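Local structure of putative HpcE protein (Mycolicibacterium smegmatis, 6V77) at residues E121-V125 against L195-A199; V149-L153 against E270-F275. The protein is of unproven function but belongs to the FAH family, whose characteristic beta-rich fold here carries a bound zinc ion. One frame throughout, in Å; residues are numbered along the deposited sequence.

Contact 1: E121-V125 against L195-A199; sequences EVELV and LELGA. With ZN (zinc ion), chain L.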
ATOM      1  N   GLU B 121     -12.559 -12.454  -9.395  1.00 25.20           N
ATOM      2  CA  GLU B 121     -13.314 -11.953  -8.235  1.00 24.87           C
ATOM      3  C   GLU B 121     -13.893 -10.579  -8.606  1.00 24.39           C
ATOM      4  O   GLU B 121     -13.192  -9.574  -8.466  1.00 24.17           O
ATOM      5  CB  GLU B 121     -12.420 -11.837  -6.990  1.00 24.34           C
ATOM      6  CG  GLU B 121     -11.784 -13.142  -6.457  1.00 24.83           C
ATOM      7  CD  GLU B 121     -11.289 -13.042  -5.015  1.00 28.55           C
ATOM      8  OE1 GLU B 121     -11.158 -11.908  -4.514  1.00 28.20           O
ATOM      9  OE2 GLU B 121     -11.057 -14.082  -4.370  1.00 32.64           O
ATOM     10  N   VAL B 122     -15.157 -10.522  -9.047  1.00 24.84           N
ATOM     11  CA  VAL B 122     -15.773  -9.208  -9.280  1.00 24.46           C
ATOM     12  C   VAL B 122     -15.968  -8.509  -7.944  1.00 27.13           C
ATOM     13  O   VAL B 122     -16.365  -9.134  -6.952  1.00 25.66           O
ATOM     14  CB  VAL B 122     -17.117  -9.313 -10.032  1.00 25.17           C
ATOM     15  CG1 VAL B 122     -18.121 -10.222  -9.314  1.00 25.82           C
ATOM     16  CG2 VAL B 122     -17.749  -7.917 -10.212  1.00 24.83           C
ATOM     17  N   GLU B 123     -15.674  -7.203  -7.895  1.00 23.25           N
ATOM     18  CA  GLU B 123     -15.866  -6.473  -6.647  1.00 25.89           C
ATOM     19  C   GLU B 123     -16.365  -5.061  -6.907  1.00 25.47           C
ATOM     20  O   GLU B 123     -16.027  -4.436  -7.917  1.00 24.67           O
ATOM     21  CB  GLU B 123     -14.573  -6.382  -5.829  1.00 27.05           C
ATOM     22  CG  GLU B 123     -13.892  -7.730  -5.645  1.00 25.84           C
ATOM     23  CD  GLU B 123     -13.025  -7.814  -4.423  1.00 28.30           C
ATOM     24  OE1 GLU B 123     -12.844  -6.804  -3.712  1.00 26.11           O
ATOM     25  OE2 GLU B 123     -12.545  -8.925  -4.174  1.00 30.89           O
ATOM     26  N   LEU B 124     -17.169  -4.563  -5.967  1.00 22.71           N
ATOM     27  CA  LEU B 124     -17.448  -3.136  -5.902  1.00 22.08           C
ATOM     28  C   LEU B 124     -16.214  -2.426  -5.367  1.00 21.37           C
ATOM     29  O   LEU B 124     -15.653  -2.831  -4.341  1.00 21.75           O
ATOM     30  CB  LEU B 124     -18.644  -2.857  -4.994  1.00 22.30           C
ATOM     31  CG  LEU B 124     -18.948  -1.370  -4.765  1.00 22.00           C
ATOM     32  CD1 LEU B 124     -19.466  -0.754  -6.039  1.00 22.28           C
ATOM     33  CD2 LEU B 124     -19.979  -1.218  -3.649  1.00 23.82           C
ATOM     34  N   VAL B 125     -15.767  -1.395  -6.078  1.00 21.11           N
ATOM     35  CA  VAL B 125     -14.627  -0.577  -5.670  1.00 20.54           C
ATOM     36  C   VAL B 125     -15.160   0.759  -5.181  1.00 20.37           C
ATOM     37  O   VAL B 125     -16.033   1.355  -5.822  1.00 20.65           O
ATOM     38  CB  VAL B 125     -13.636  -0.388  -6.833  1.00 20.47           C
ATOM     39  CG1 VAL B 125     -12.498   0.549  -6.425  1.00 21.57           C
ATOM     40  CG2 VAL B 125     -13.052  -1.728  -7.242  1.00 24.70           C
ATOM     41  N   LEU B 195     -26.257  -3.083  -4.921  1.00 24.12           N
ATOM     42  CA  LEU B 195     -25.912  -3.035  -6.337  1.00 22.92           C
ATOM     43  C   LEU B 195     -25.705  -4.448  -6.879  1.00 24.69           C
ATOM     44  O   LEU B 195     -25.040  -5.265  -6.242  1.00 24.35           O
ATOM     45  CB  LEU B 195     -24.632  -2.223  -6.557  1.00 22.27           C
ATOM     46  CG  LEU B 195     -24.662  -0.826  -5.916  1.00 21.92           C
ATOM     47  CD1 LEU B 195     -23.269  -0.234  -6.000  1.00 22.97           C
ATOM     48  CD2 LEU B 195     -25.678   0.018  -6.654  1.00 24.68           C
ATOM     49  N   GLU B 196     -26.253  -4.724  -8.062  1.00 23.79           N
ATOM     50  CA  GLU B 196     -26.073  -6.027  -8.705  1.00 24.24           C
ATOM     51  C   GLU B 196     -24.701  -6.105  -9.371  1.00 24.54           C
ATOM     52  O   GLU B 196     -24.314  -5.197 -10.113  1.00 24.32           O
ATOM     53  CB  GLU B 196     -27.179  -6.250  -9.742  1.00 24.99           C
ATOM     54  CG  GLU B 196     -27.107  -7.607 -10.482  1.00 25.61           C
ATOM     55  CD  GLU B 196     -28.163  -7.703 -11.561  1.00 26.37           C
ATOM     56  OE1 GLU B 196     -28.192  -6.825 -12.446  1.00 27.76           O
ATOM     57  OE2 GLU B 196     -28.984  -8.642 -11.524  1.00 28.39           O
ATOM     58  N   LEU B 197     -23.963  -7.189  -9.111  1.00 24.34           N
ATOM     59  CA  LEU B 197     -22.626  -7.362  -9.690  1.00 23.71           C
ATOM     60  C   LEU B 197     -22.438  -8.809 -10.138  1.00 26.96           C
ATOM     61  O   LEU B 197     -23.089  -9.728  -9.633  1.00 24.85           O
ATOM     62  CB  LEU B 197     -21.498  -6.937  -8.720  1.00 23.03           C
ATOM     63  CG  LEU B 197     -21.081  -7.812  -7.537  1.00 23.62           C
ATOM     64  CD1 LEU B 197     -19.886  -7.182  -6.819  1.00 22.81           C
ATOM     65  CD2 LEU B 197     -22.251  -8.056  -6.566  1.00 24.28           C
ATOM     66  N   GLY B 198     -21.567  -9.000 -11.118  1.00 24.40           N
ATOM     67  CA  GLY B 198     -21.349 -10.352 -11.596  1.00 25.08           C
ATOM     68  C   GLY B 198     -20.188 -10.416 -12.562  1.00 28.10           C
ATOM     69  O   GLY B 198     -19.521  -9.418 -12.843  1.00 24.84           O
ATOM     70  N   ALA B 199     -19.964 -11.624 -13.077  1.00 26.42           N
ATOM     71  CA  ALA B 199     -18.859 -11.882 -13.983  1.00 25.93           C
ATOM     72  C   ALA B 199     -19.241 -13.066 -14.845  1.00 26.92           C
ATOM     73  O   ALA B 199     -19.977 -13.950 -14.398  1.00 28.49           O
ATOM     74  CB  ALA B 199     -17.546 -12.184 -13.246  1.00 25.64           C
TER
HETATM   75 ZN    ZN L 302     -11.080 -10.143  -3.134  0.60 48.61          ZN
HETATM   76  O   HOH W   1     -10.807  -8.313  -2.041  1.00 27.57           O
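Val-122 and Leu-124 project from one beta-sheet onto Leu-195, Leu-197 and Gly-198 of another, a face-to-face meeting of sheets within the mixed beta-sandwich roll of the FAH fold. Strands 122-125 and 196-199 approach to 6.7 Å between their axes at 141°, and no hydrogen bond joins the two segments, so the contact is made by side chains rather than by strand pairing. Its tight part is at the middle of the second strand. Val-122 CG2 rests on Gly-198 O at 3.5 Å, with CG1 also against that peptide. Leu-197 meets it from the other strand. Its CG stands between its own backbone N and carbonyl carbon (chi1 76°) and its CD1 continues extended from there, which carries that methyl across to the opposing main chain, 3.9 Å from Leu-124 N. Further along, the side chains of Leu-124 and Leu-195 cross at about a right angle, their CD1 methyls 3.8 Å apart. Ile-265 of strand 260-265 touches both of these leucines and Leu-197. Packing is looser at Ala-199, whose CB comes no nearer than 4.3 Å to Val-122 CB, and Glu-196 lies on the partly exposed outer side, where its carboxylate reaches His-208 and Thr-266. On the other side of the 121-125 segment, Glu-121 and Glu-123 turn away from the second sheet to the zinc ion. Glu-121 OE1 and Glu-123 OE2 each bind zinc at 2.2 Å, with Asp-152 and a water as further ligands. Both glutamates are extended beyond CG, and each coordinates through one oxygen. The second oxygen of Glu-123, OE1, accepts a hydrogen bond from Gly-240 N and a weak one, 3.0 Å long, from the zinc-bound water.

Contact 2: V149-L153 against E270-F275; sequences VGQDL and EFTQRF. With ZN (zinc ion), chain L.
Asp-152 OD2 is gripped by the zinc ion at 2.4 Å and by a hydrogen bond with Lys-171 NZ, while the residues flanking it, Gln-151 and Leu-153, point the other way onto Phe-271 and Phe-275. The second oxygen, OD1, pairs with Lys-99 in a salt bridge, so lysines hold both ends of the carboxylate. Across from the metal, strands 149-151 and 270-275 run roughly parallel, at 28°, their axes approaching to 7.9 Å with no hydrogen bond between them. They splay toward their C-terminal ends: the CA atoms of Val-149 and Glu-270 lie 6.8 Å apart, those of Leu-153 and Phe-275 11.2 Å. This is again one sheet of the FAH beta-sandwich roll facing the other, and larger side chains bridge the spacing. Phe-271, its CG set between backbone N and carbonyl carbon (chi1 55°), presents a ring edge to the first strand: Val-149 O lies in the ring plane, 3.7 Å from CE2, and Val-149 CG1 touches that same carbon at 3.8 Å. The aliphatic part of Gln-151 borders CE1, while its amide is tied to Glu-121 N and Thr-263 OG1. At the wider end Leu-153 and Phe-275 come from opposite directions. Leu-153 CD1 lies in the ring plane at the edge, and CD2 approaches Phe-275 CZ obliquely, at 3.9 Å.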
ATOM      1  N   VAL B 149     -16.125  -0.370 -10.874  1.00 20.87           N
ATOM      2  CA  VAL B 149     -16.066  -1.821 -11.022  1.00 20.89           C
ATOM      3  C   VAL B 149     -14.616  -2.250 -10.883  1.00 20.61           C
ATOM      4  O   VAL B 149     -13.714  -1.587 -11.407  1.00 24.00           O
ATOM      5  CB  VAL B 149     -16.621  -2.274 -12.389  1.00 21.35           C
ATOM      6  CG1 VAL B 149     -16.713  -3.814 -12.453  1.00 26.80           C
ATOM      7  CG2 VAL B 149     -17.986  -1.625 -12.730  1.00 21.43           C
ATOM      8  N   GLY B 150     -14.379  -3.366 -10.192  1.00 21.97           N
ATOM      9  CA  GLY B 150     -13.031  -3.901 -10.088  1.00 22.94           C
ATOM     10  C   GLY B 150     -13.004  -5.414 -10.208  1.00 22.16           C
ATOM     11  O   GLY B 150     -14.025  -6.096 -10.066  1.00 22.38           O
ATOM     12  N   GLN B 151     -11.801  -5.923 -10.482  1.00 23.28           N
ATOM     13  CA  GLN B 151     -11.477  -7.342 -10.386  1.00 25.54           C
ATOM     14  C   GLN B 151     -10.376  -7.482  -9.353  1.00 25.81           C
ATOM     15  O   GLN B 151      -9.406  -6.723  -9.385  1.00 29.54           O
ATOM     16  CB  GLN B 151     -10.987  -7.901 -11.716  1.00 28.13           C
ATOM     17  CG  GLN B 151     -12.095  -8.504 -12.586  1.00 33.12           C
ATOM     18  CD  GLN B 151     -12.628  -9.819 -12.044  1.00 32.61           C
ATOM     19  OE1 GLN B 151     -11.917 -10.562 -11.364  1.00 29.98           O
ATOM     20  NE2 GLN B 151     -13.893 -10.125 -12.363  1.00 30.71           N
ATOM     21  N   ASP B 152     -10.528  -8.420  -8.426  1.00 25.38           N
ATOM     22  CA  ASP B 152      -9.405  -8.804  -7.567  1.00 23.60           C
ATOM     23  C   ASP B 152      -8.849 -10.122  -8.096  1.00 23.89           C
ATOM     24  O   ASP B 152      -9.103 -11.198  -7.556  1.00 24.79           O
ATOM     25  CB  ASP B 152      -9.830  -8.916  -6.106  1.00 27.05           C
ATOM     26  CG  ASP B 152      -8.686  -9.312  -5.198  1.00 25.34           C
ATOM     27  OD1 ASP B 152      -7.515  -9.268  -5.643  1.00 25.02           O
ATOM     28  OD2 ASP B 152      -8.930  -9.654  -4.030  1.00 27.73           O
ATOM     29  N   LEU B 153      -8.083 -10.032  -9.186  1.00 23.24           N
ATOM     30  CA  LEU B 153      -7.503 -11.237  -9.771  1.00 24.04           C
ATOM     31  C   LEU B 153      -6.477 -11.798  -8.800  1.00 24.87           C
ATOM     32  O   LEU B 153      -5.738 -11.045  -8.166  1.00 23.91           O
ATOM     33  CB  LEU B 153      -6.860 -10.930 -11.121  1.00 24.86           C
ATOM     34  CG  LEU B 153      -7.875 -10.428 -12.150  1.00 26.72           C
ATOM     35  CD1 LEU B 153      -7.186  -9.871 -13.384  1.00 26.04           C
ATOM     36  CD2 LEU B 153      -8.757 -11.607 -12.545  1.00 31.88           C
ATOM     37  N   GLU B 270     -19.123  -1.802 -16.909  1.00 23.17           N
ATOM     38  CA  GLU B 270     -18.652  -3.149 -17.211  1.00 23.36           C
ATOM     39  C   GLU B 270     -17.338  -3.069 -17.971  1.00 26.18           C
ATOM     40  O   GLU B 270     -17.021  -2.049 -18.584  1.00 25.77           O
ATOM     41  CB  GLU B 270     -19.669  -3.933 -18.044  1.00 27.02           C
ATOM     42  CG  GLU B 270     -19.829  -3.398 -19.449  1.00 27.08           C
ATOM     43  CD  GLU B 270     -20.655  -4.336 -20.303  1.00 36.57           C
ATOM     44  OE1 GLU B 270     -21.883  -4.187 -20.308  1.00 34.34           O
ATOM     45  OE2 GLU B 270     -20.067  -5.241 -20.937  1.00 34.80           O
ATOM     46  N   PHE B 271     -16.600  -4.182 -17.970  1.00 24.76           N
ATOM     47  CA  PHE B 271     -15.461  -4.309 -18.863  1.00 27.53           C
ATOM     48  C   PHE B 271     -15.172  -5.777 -19.126  1.00 25.59           C
ATOM     49  O   PHE B 271     -15.532  -6.652 -18.339  1.00 27.31           O
ATOM     50  CB  PHE B 271     -14.213  -3.587 -18.319  1.00 24.23           C
ATOM     51  CG  PHE B 271     -13.762  -3.994 -16.920  1.00 24.95           C
ATOM     52  CD1 PHE B 271     -12.926  -5.091 -16.722  1.00 29.19           C
ATOM     53  CD2 PHE B 271     -14.057  -3.175 -15.823  1.00 27.08           C
ATOM     54  CE1 PHE B 271     -12.460  -5.426 -15.441  1.00 29.46           C
ATOM     55  CE2 PHE B 271     -13.614  -3.486 -14.551  1.00 25.02           C
ATOM     56  CZ  PHE B 271     -12.803  -4.607 -14.346  1.00 26.26           C
ATOM     57  N   THR B 272     -14.500  -6.031 -20.243  1.00 24.57           N
ATOM     58  CA  THR B 272     -14.149  -7.392 -20.623  1.00 25.16           C
ATOM     59  C   THR B 272     -12.648  -7.481 -20.876  1.00 30.25           C
ATOM     60  O   THR B 272     -12.060  -6.597 -21.504  1.00 30.47           O
ATOM     61  CB  THR B 272     -14.949  -7.847 -21.860  1.00 27.10           C
ATOM     62  OG1 THR B 272     -16.353  -7.801 -21.570  1.00 30.03           O
ATOM     63  CG2 THR B 272     -14.575  -9.277 -22.243  1.00 27.99           C
ATOM     64  N   GLN B 273     -12.029  -8.541 -20.362  1.00 25.43           N
ATOM     65  CA  GLN B 273     -10.590  -8.739 -20.471  1.00 25.96           C
ATOM     66  C   GLN B 273     -10.309 -10.132 -21.002  1.00 32.49           C
ATOM     67  O   GLN B 273     -10.985 -11.089 -20.623  1.00 30.52           O
ATOM     68  CB  GLN B 273      -9.901  -8.570 -19.121  1.00 25.11           C
ATOM     69  CG  GLN B 273     -10.163  -7.217 -18.516  1.00 28.32           C
ATOM     70  CD  GLN B 273      -9.378  -7.026 -17.255  1.00 33.11           C
ATOM     71  OE1 GLN B 273      -9.667  -7.662 -16.241  1.00 37.66           O
ATOM     72  NE2 GLN B 273      -8.333  -6.197 -17.320  1.00 25.72           N
ATOM     73  N   ARG B 274      -9.295 -10.247 -21.862  1.00 27.34           N
ATOM     74  CA  ARG B 274      -8.857 -11.535 -22.383  1.00 28.30           C
ATOM     75  C   ARG B 274      -7.536 -11.930 -21.733  1.00 34.90           C
ATOM     76  O   ARG B 274      -6.641 -11.094 -21.567  1.00 32.98           O
ATOM     77  CB  ARG B 274      -8.709 -11.483 -23.908  1.00 35.47           C
ATOM     78  N   PHE B 275      -7.408 -13.203 -21.371  1.00 28.81           N
ATOM     79  CA  PHE B 275      -6.229 -13.701 -20.672  1.00 29.04           C
ATOM     80  C   PHE B 275      -5.314 -14.464 -21.615  1.00 35.44           C
ATOM     81  O   PHE B 275      -5.781 -15.263 -22.434  1.00 35.64           O
ATOM     82  CB  PHE B 275      -6.653 -14.566 -19.493  1.00 28.64           C
ATOM     83  CG  PHE B 275      -7.243 -13.752 -18.388  1.00 27.50           C
ATOM     84  CD1 PHE B 275      -6.455 -13.342 -17.329  1.00 27.79           C
ATOM     85  CD2 PHE B 275      -8.561 -13.314 -18.462  1.00 32.46           C
ATOM     86  CE1 PHE B 275      -6.997 -12.527 -16.325  1.00 29.71           C
ATOM     87  CE2 PHE B 275      -9.097 -12.518 -17.468  1.00 31.52           C
ATOM     88  CZ  PHE B 275      -8.314 -12.132 -16.403  1.00 32.79           C
TER
HETATM   89 ZN    ZN L 302     -11.080 -10.143  -3.134  0.60 48.61          ZN
HETATM   90  O   HOH W   1     -10.807  -8.313  -2.041  1.00 27.57           O

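Contacts 1 and 2 lie about 10 Å apart, centre to centre, and join the same two sheets. Strands 118-128 and 144-155 are antiparallel neighbours in the large sheet, and a probable hydrogen bond, Glu-121 O to Asp-152 N at 2.9 Å, links the contacts directly. In the five-stranded sheet, strands 196-201 and 269-277 flank strand 260-265 on its two sides. Along the chain the segments alternate in the order 121-125, 149-153, 195-199, 270-275; the first two belong to the large sheet and the last two to the five-stranded one, so each contact takes one segment from each sheet. The adjacent pair in the large sheet brings the zinc ligands together, Glu-121 and Glu-123 from contact 1, Asp-152 from contact 2, on the face turned from the five-stranded sheet.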